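Local coordinates for protein AlyGC (Glaciecola chathamensis, PDB 5GKD) that probably depolymerises alginate by beta-elimination, as a calcium-binding polysaccharide lyase of family 6 from a marine bacterium, at residues 322-336 / 353-366. Sequence-based numbering, arbitrary orientation.
Sequences IQFAAGSDKERSAAP and DGITAFDDISGIKF
Residues 322-324 run parallel to 355-357 and are joined by backbone hydrogen bonds that alternate between the strands, from Ile322 N to Gly354 O (2.9 Å) at one end to Phe358 N to Phe324 O (3.0 Å) at the other. Ile322, Phe324 and Ile355 place their side chains on one face, Gln323 and Thr356 on the other. Phe324 fills the interior side: the rim of its ring, at CE2, meets Ile355 CG2 at 3.6 Å near the ring plane, while its CD1 touches Ile364 CD1 and its CB lies against Ile361 CG2. Over one face of the ring stands the edge of Phe366, a T-shaped pair with planes at 77° and centroids 5.4 Å apart; Met341 of strand 339-347 touches both side chains. Ile322 CB lies against Ile355 CG1, the same position one turn on, and such stacking of apolar side chains turned inward is characteristic of the right-handed parallel beta-helix of the pectate lyase-like clan. Here strand 355-357 is the last in its row of parallel strands within the chain, which turns from it through 358-363 into the next face at Ile364.

On the opposite side of the strands, the Gln323 amide meets the CE2 and CZ rim of Phe358, the two planes 55° apart and OE1 3.3 Å from CE2; Thr356 CG2 sits over one face of that ring. Past the corner, Ala325 CB packs on Asp359 CB at 3.4 Å. Ser328 OG, swung away from its backbone N and towards Asp359, donates to Asp359 OD2 (2.8 Å) on the anti side but 34° out of the carboxylate plane, and Asn293 ND2 grips the same oxygen. Asp359 OD1 accepts from Asp360 N, so both carboxylate oxygens are engaged. A water donates to Pro336 O and accepts from Gly363 N, tying the two loops together beside Pro336 CB, which rests on Ile364 CG1.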
ATOM      1  N   ILE A 322      29.765  28.020  -5.281  1.00 18.44           N
ATOM      2  CA  ILE A 322      30.195  28.380  -3.941  1.00 23.33           C
ATOM      3  C   ILE A 322      29.172  29.385  -3.443  1.00 23.72           C
ATOM      4  O   ILE A 322      29.081  30.491  -3.983  1.00 26.86           O
ATOM      5  CB  ILE A 322      31.604  28.995  -3.919  1.00 22.44           C
ATOM      6  CG1 ILE A 322      32.670  27.991  -4.362  1.00 22.39           C
ATOM      7  CG2 ILE A 322      31.914  29.550  -2.541  1.00 22.01           C
ATOM      8  CD1 ILE A 322      34.045  28.644  -4.527  1.00 21.52           C
ATOM      9  N   GLN A 323      28.408  29.029  -2.416  1.00 22.22           N
ATOM     10  CA  GLN A 323      27.246  29.822  -2.047  1.00 23.67           C
ATOM     11  C   GLN A 323      27.364  30.297  -0.607  1.00 24.46           C
ATOM     12  O   GLN A 323      27.498  29.488   0.318  1.00 26.20           O
ATOM     13  CB  GLN A 323      25.967  29.028  -2.300  1.00 19.85           C
ATOM     14  CG  GLN A 323      25.853  28.651  -3.774  1.00 21.49           C
ATOM     15  CD  GLN A 323      24.426  28.340  -4.240  1.00 24.31           C
ATOM     16  OE1 GLN A 323      23.528  28.106  -3.438  1.00 25.74           O
ATOM     17  NE2 GLN A 323      24.225  28.342  -5.551  1.00 24.42           N
ATOM     18  N   PHE A 324      27.327  31.614  -0.425  1.00 23.96           N
ATOM     19  CA  PHE A 324      27.407  32.234   0.886  1.00 19.88           C
ATOM     20  C   PHE A 324      26.031  32.748   1.276  1.00 24.36           C
ATOM     21  O   PHE A 324      25.273  33.228   0.428  1.00 19.72           O
ATOM     22  CB  PHE A 324      28.419  33.385   0.897  1.00 21.45           C
ATOM     23  CG  PHE A 324      29.820  32.978   0.530  1.00 23.94           C
ATOM     24  CD1 PHE A 324      30.583  32.208   1.395  1.00 24.19           C
ATOM     25  CD2 PHE A 324      30.395  33.408  -0.642  1.00 24.21           C
ATOM     26  CE1 PHE A 324      31.890  31.859   1.068  1.00 23.01           C
ATOM     27  CE2 PHE A 324      31.702  33.067  -0.966  1.00 23.50           C
ATOM     28  CZ  PHE A 324      32.444  32.293  -0.112  1.00 20.70           C
ATOM     29  N   ALA A 325      25.724  32.652   2.567  1.00 23.98           N
ATOM     30  CA  ALA A 325      24.403  32.975   3.101  1.00 21.74           C
ATOM     31  C   ALA A 325      23.296  32.160   2.429  1.00 22.69           C
ATOM     32  O   ALA A 325      22.155  32.608   2.322  1.00 25.42           O
ATOM     33  CB  ALA A 325      24.126  34.472   2.994  1.00 24.07           C
ATOM     34  N   ALA A 326      23.618  30.947   1.989  1.00 21.81           N
ATOM     35  CA  ALA A 326      22.630  30.087   1.347  1.00 22.26           C
ATOM     36  C   ALA A 326      21.479  29.754   2.294  1.00 20.33           C
ATOM     37  O   ALA A 326      21.666  29.578   3.495  1.00 22.36           O
ATOM     38  CB  ALA A 326      23.293  28.799   0.860  1.00 23.40           C
ATOM     39  N   GLY A 327      20.280  29.669   1.743  1.00 26.97           N
ATOM     40  CA  GLY A 327      19.099  29.488   2.551  1.00 24.78           C
ATOM     41  C   GLY A 327      18.514  30.764   3.110  1.00 27.65           C
ATOM     42  O   GLY A 327      17.544  30.697   3.877  1.00 25.92           O
ATOM     43  N   SER A 328      19.063  31.925   2.758  1.00 25.15           N
ATOM     44  CA  SER A 328      18.561  33.173   3.315  1.00 22.87           C
ATOM     45  C   SER A 328      17.102  33.367   2.938  1.00 25.98           C
ATOM     46  O   SER A 328      16.729  33.245   1.765  1.00 25.73           O
ATOM     47  CB  SER A 328      19.385  34.353   2.805  1.00 25.15           C
ATOM     48  OG  SER A 328      18.819  35.580   3.229  1.00 29.75           O
ATOM     49  N   ASP A 329      16.274  33.637   3.935  1.00 26.30           N
ATOM     50  CA  ASP A 329      14.862  33.942   3.711  1.00 28.70           C
ATOM     51  C   ASP A 329      14.315  34.542   4.997  1.00 30.02           C
ATOM     52  O   ASP A 329      15.076  34.932   5.889  1.00 29.74           O
ATOM     53  CB  ASP A 329      14.072  32.708   3.245  1.00 29.74           C
ATOM     54  CG  ASP A 329      14.210  31.509   4.179  1.00 27.63           C
ATOM     55  OD1 ASP A 329      14.344  31.668   5.402  1.00 29.40           O
ATOM     56  OD2 ASP A 329      14.188  30.379   3.670  1.00 34.55           O
ATOM     57  N   LYS A 330      12.985  34.615   5.099  1.00 31.55           N
ATOM     58  CA  LYS A 330      12.380  35.296   6.237  1.00 31.59           C
ATOM     59  C   LYS A 330      12.666  34.571   7.543  1.00 31.31           C
ATOM     60  O   LYS A 330      12.810  35.218   8.583  1.00 32.54           O
ATOM     61  CB  LYS A 330      10.879  35.447   6.013  1.00 36.38           C
ATOM     62  CG  LYS A 330      10.527  36.235   4.762  1.00 37.83           C
ATOM     63  CD  LYS A 330      10.970  37.684   4.872  1.00 42.96           C
ATOM     64  CE  LYS A 330      10.282  38.546   3.822  1.00 58.70           C
ATOM     65  NZ  LYS A 330       8.800  38.296   3.765  1.00 56.56           N
ATOM     66  N   GLU A 331      12.765  33.236   7.506  1.00 26.95           N
ATOM     67  CA  GLU A 331      13.136  32.478   8.693  1.00 25.34           C
ATOM     68  C   GLU A 331      14.636  32.541   8.940  1.00 24.31           C
ATOM     69  O   GLU A 331      15.075  32.932  10.024  1.00 24.63           O
ATOM     70  CB  GLU A 331      12.678  31.014   8.568  1.00 27.52           C
ATOM     71  CG  GLU A 331      12.985  30.171   9.799  1.00 25.54           C
ATOM     72  CD  GLU A 331      13.039  28.672   9.528  1.00 33.51           C
ATOM     73  OE1 GLU A 331      13.022  28.283   8.338  1.00 30.31           O
ATOM     74  OE2 GLU A 331      13.103  27.884  10.514  1.00 30.31           O
ATOM     75  N   ARG A 332      15.433  32.151   7.943  1.00 25.38           N
ATOM     76  CA  ARG A 332      16.893  32.087   8.070  1.00 25.61           C
ATOM     77  C   ARG A 332      17.516  33.447   7.730  1.00 22.99           C
ATOM     78  O   ARG A 332      18.145  33.652   6.695  1.00 22.03           O
ATOM     79  CB  ARG A 332      17.455  30.976   7.186  1.00 24.16           C
ATOM     80  CG  ARG A 332      17.126  29.549   7.626  1.00 22.94           C
ATOM     81  CD  ARG A 332      17.733  28.533   6.660  1.00 24.21           C
ATOM     82  NE  ARG A 332      17.012  28.494   5.389  1.00 23.34           N
ATOM     83  CZ  ARG A 332      16.431  27.416   4.883  1.00 23.33           C
ATOM     84  NH1 ARG A 332      16.487  26.268   5.525  1.00 23.05           N
ATOM     85  NH2 ARG A 332      15.792  27.492   3.729  1.00 25.36           N
ATOM     86  N   SER A 333      17.364  34.380   8.657  1.00 24.09           N
ATOM     87  CA  SER A 333      17.720  35.770   8.419  1.00 24.18           C
ATOM     88  C   SER A 333      19.036  36.168   9.067  1.00 24.91           C
ATOM     89  O   SER A 333      19.438  37.328   8.956  1.00 29.17           O
ATOM     90  CB  SER A 333      16.602  36.688   8.927  1.00 26.20           C
ATOM     91  OG  SER A 333      16.443  36.534  10.326  1.00 30.64           O
ATOM     92  N   ALA A 334      19.708  35.250   9.745  1.00 24.15           N
ATOM     93  CA  ALA A 334      20.952  35.534  10.455  1.00 26.06           C
ATOM     94  C   ALA A 334      22.117  35.172   9.538  1.00 24.69           C
ATOM     95  O   ALA A 334      22.435  33.993   9.366  1.00 25.90           O
ATOM     96  CB  ALA A 334      21.014  34.761  11.773  1.00 22.61           C
ATOM     97  N   ALA A 335      22.757  36.195   8.961  1.00 24.19           N
ATOM     98  CA  ALA A 335      23.870  36.021   8.037  1.00 23.01           C
ATOM     99  C   ALA A 335      25.156  35.689   8.787  1.00 22.52           C
ATOM    100  O   ALA A 335      25.256  35.907   9.994  1.00 24.68           O
ATOM    101  CB  ALA A 335      24.047  37.283   7.195  1.00 23.92           C
ATOM    102  N   PRO A 336      26.156  35.149   8.094  1.00 21.52           N
ATOM    103  CA  PRO A 336      27.384  34.715   8.782  1.00 20.50           C
ATOM    104  C   PRO A 336      28.154  35.875   9.412  1.00 25.79           C
ATOM    105  O   PRO A 336      28.270  36.957   8.828  1.00 26.83           O
ATOM    106  CB  PRO A 336      28.199  34.060   7.663  1.00 20.36           C
ATOM    107  CG  PRO A 336      27.228  33.724   6.606  1.00 20.67           C
ATOM    108  CD  PRO A 336      26.154  34.766   6.674  1.00 22.21           C
ATOM    109  N   ASP A 353      33.915  32.701 -11.069  1.00 27.92           N
ATOM    110  CA  ASP A 353      34.435  32.080  -9.861  1.00 23.94           C
ATOM    111  C   ASP A 353      33.415  31.168  -9.176  1.00 25.67           C
ATOM    112  O   ASP A 353      33.742  30.558  -8.159  1.00 25.87           O
ATOM    113  CB  ASP A 353      34.945  33.152  -8.894  1.00 25.66           C
ATOM    114  CG  ASP A 353      33.857  34.090  -8.408  1.00 29.24           C
ATOM    115  OD1 ASP A 353      32.689  33.971  -8.831  1.00 32.02           O
ATOM    116  OD2 ASP A 353      34.182  34.975  -7.595  1.00 29.92           O
ATOM    117  N   GLY A 354      32.202  31.055  -9.712  1.00 28.43           N
ATOM    118  CA  GLY A 354      31.160  30.223  -9.162  1.00 24.02           C
ATOM    119  C   GLY A 354      30.493  30.749  -7.907  1.00 27.38           C
ATOM    120  O   GLY A 354      29.615  30.069  -7.366  1.00 24.32           O
ATOM    121  N   ILE A 355      30.846  31.944  -7.445  1.00 24.84           N
ATOM    122  CA  ILE A 355      30.379  32.435  -6.154  1.00 24.92           C
ATOM    123  C   ILE A 355      29.047  33.153  -6.315  1.00 29.30           C
ATOM    124  O   ILE A 355      28.877  33.980  -7.219  1.00 25.73           O
ATOM    125  CB  ILE A 355      31.421  33.359  -5.516  1.00 22.52           C
ATOM    126  CG1 ILE A 355      32.661  32.559  -5.120  1.00 24.95           C
ATOM    127  CG2 ILE A 355      30.823  34.086  -4.340  1.00 23.63           C
ATOM    128  CD1 ILE A 355      33.875  33.435  -4.796  1.00 27.11           C
ATOM    129  N   THR A 356      28.101  32.839  -5.428  1.00 25.03           N
ATOM    130  CA  THR A 356      26.856  33.583  -5.319  1.00 22.60           C
ATOM    131  C   THR A 356      26.619  33.924  -3.854  1.00 25.41           C
ATOM    132  O   THR A 356      26.656  33.037  -2.999  1.00 26.02           O
ATOM    133  CB  THR A 356      25.661  32.786  -5.860  1.00 25.13           C
ATOM    134  OG1 THR A 356      25.919  32.367  -7.202  1.00 26.50           O
ATOM    135  CG2 THR A 356      24.391  33.641  -5.845  1.00 24.57           C
ATOM    136  N   ALA A 357      26.359  35.194  -3.560  1.00 24.75           N
ATOM    137  CA  ALA A 357      25.951  35.606  -2.224  1.00 26.44           C
ATOM    138  C   ALA A 357      24.445  35.841  -2.207  1.00 27.88           C
ATOM    139  O   ALA A 357      23.904  36.500  -3.102  1.00 28.39           O
ATOM    140  CB  ALA A 357      26.690  36.869  -1.776  1.00 26.84           C
ATOM    141  N   PHE A 358      23.773  35.308  -1.190  1.00 25.68           N
ATOM    142  CA  PHE A 358      22.326  35.404  -1.079  1.00 24.92           C
ATOM    143  C   PHE A 358      21.884  36.369   0.017  1.00 25.25           C
ATOM    144  O   PHE A 358      20.679  36.543   0.233  1.00 25.31           O
ATOM    145  CB  PHE A 358      21.733  34.002  -0.859  1.00 26.00           C
ATOM    146  CG  PHE A 358      21.914  33.083  -2.044  1.00 25.17           C
ATOM    147  CD1 PHE A 358      20.995  33.074  -3.072  1.00 22.28           C
ATOM    148  CD2 PHE A 358      23.020  32.264  -2.141  1.00 22.05           C
ATOM    149  CE1 PHE A 358      21.161  32.250  -4.178  1.00 25.24           C
ATOM    150  CE2 PHE A 358      23.195  31.427  -3.238  1.00 24.70           C
ATOM    151  CZ  PHE A 358      22.262  31.421  -4.262  1.00 25.00           C
ATOM    152  N   ASP A 359      22.824  37.016   0.688  1.00 25.25           N
ATOM    153  CA  ASP A 359      22.544  37.947   1.779  1.00 26.58           C
ATOM    154  C   ASP A 359      23.821  38.748   2.007  1.00 26.40           C
ATOM    155  O   ASP A 359      24.814  38.585   1.291  1.00 32.22           O
ATOM    156  CB  ASP A 359      22.088  37.202   3.042  1.00 23.38           C
ATOM    157  CG  ASP A 359      21.252  38.058   3.984  1.00 27.42           C
ATOM    158  OD1 ASP A 359      21.504  39.269   4.126  1.00 29.91           O
ATOM    159  OD2 ASP A 359      20.329  37.500   4.602  1.00 31.59           O
ATOM    160  N   ASP A 360      23.795  39.617   3.008  1.00 28.62           N
ATOM    161  CA  ASP A 360      25.003  40.324   3.402  1.00 31.10           C
ATOM    162  C   ASP A 360      26.081  39.323   3.811  1.00 31.20           C
ATOM    163  O   ASP A 360      25.821  38.418   4.604  1.00 27.31           O
ATOM    164  CB  ASP A 360      24.697  41.277   4.556  1.00 29.04           C
ATOM    165  CG  ASP A 360      25.897  42.089   4.970  1.00 32.10           C
ATOM    166  OD1 ASP A 360      26.383  42.880   4.151  1.00 46.85           O
ATOM    167  OD2 ASP A 360      26.366  41.935   6.106  1.00 39.19           O
ATOM    168  N   ILE A 361      27.289  39.484   3.257  1.00 28.28           N
ATOM    169  CA  ILE A 361      28.425  38.635   3.593  1.00 25.60           C
ATOM    170  C   ILE A 361      29.572  39.440   4.196  1.00 26.62           C
ATOM    171  O   ILE A 361      30.700  38.963   4.265  1.00 27.29           O
ATOM    172  CB  ILE A 361      28.906  37.819   2.377  1.00 28.38           C
ATOM    173  CG1 ILE A 361      29.362  38.734   1.246  1.00 28.88           C
ATOM    174  CG2 ILE A 361      27.806  36.910   1.889  1.00 27.10           C
ATOM    175  CD1 ILE A 361      30.065  38.019   0.141  1.00 27.09           C
ATOM    176  N   SER A 362      29.294  40.644   4.673  1.00 25.88           N
ATOM    177  CA  SER A 362      30.347  41.439   5.278  1.00 27.96           C
ATOM    178  C   SER A 362      30.846  40.840   6.579  1.00 27.88           C
ATOM    179  O   SER A 362      31.861  41.305   7.099  1.00 26.80           O
ATOM    180  CB  SER A 362      29.862  42.873   5.510  1.00 33.90           C
ATOM    181  OG  SER A 362      29.027  42.958   6.645  1.00 33.94           O
ATOM    182  N   GLY A 363      30.172  39.822   7.111  1.00 27.32           N
ATOM    183  CA  GLY A 363      30.673  39.120   8.272  1.00 21.03           C
ATOM    184  C   GLY A 363      31.667  38.023   7.971  1.00 21.69           C
ATOM    185  O   GLY A 363      32.110  37.317   8.879  1.00 23.85           O
ATOM    186  N   ILE A 364      32.013  37.838   6.705  1.00 23.66           N
ATOM    187  CA  ILE A 364      33.110  36.972   6.296  1.00 22.39           C
ATOM    188  C   ILE A 364      34.218  37.866   5.752  1.00 21.13           C
ATOM    189  O   ILE A 364      34.013  38.575   4.763  1.00 24.88           O
ATOM    190  CB  ILE A 364      32.677  35.967   5.216  1.00 21.08           C
ATOM    191  CG1 ILE A 364      31.451  35.149   5.628  1.00 23.26           C
ATOM    192  CG2 ILE A 364      33.833  35.063   4.850  1.00 21.91           C
ATOM    193  CD1 ILE A 364      30.966  34.249   4.507  1.00 22.87           C
ATOM    194  N   LYS A 365      35.403  37.804   6.348  1.00 23.40           N
ATOM    195  CA  LYS A 365      36.528  38.561   5.823  1.00 23.97           C
ATOM    196  C   LYS A 365      37.369  37.660   4.933  1.00 22.78           C
ATOM    197  O   LYS A 365      37.801  36.576   5.346  1.00 25.01           O
ATOM    198  CB  LYS A 365      37.384  39.196   6.924  1.00 28.07           C
ATOM    199  CG  LYS A 365      37.790  40.655   6.531  1.00 31.85           C
ATOM    200  CD  LYS A 365      39.245  41.003   6.850  1.00 34.75           C
ATOM    201  CE  LYS A 365      39.846  42.019   5.836  1.00 30.72           C
ATOM    202  NZ  LYS A 365      39.159  43.354   5.684  1.00 27.31           N
ATOM    203  N   PHE A 366      37.573  38.105   3.710  1.00 25.42           N
ATOM    204  CA  PHE A 366      38.320  37.379   2.699  1.00 23.83           C
ATOM    205  C   PHE A 366      39.716  37.977   2.603  1.00 24.71           C
ATOM    206  O   PHE A 366      39.864  39.197   2.550  1.00 24.09           O
ATOM    207  CB  PHE A 366      37.606  37.466   1.346  1.00 23.78           C
ATOM    208  CG  PHE A 366      36.205  36.898   1.344  1.00 22.81           C
ATOM    209  CD1 PHE A 366      35.129  37.669   1.736  1.00 23.50           C
ATOM    210  CD2 PHE A 366      35.977  35.587   0.945  1.00 20.30           C
ATOM    211  CE1 PHE A 366      33.841  37.147   1.731  1.00 25.43           C
ATOM    212  CE2 PHE A 366      34.696  35.058   0.944  1.00 24.14           C
ATOM    213  CZ  PHE A 366      33.625  35.835   1.330  1.00 20.04           C
TER
HETATM  214  O   HOH W   1      27.350  38.475   6.553  1.00 29.38           O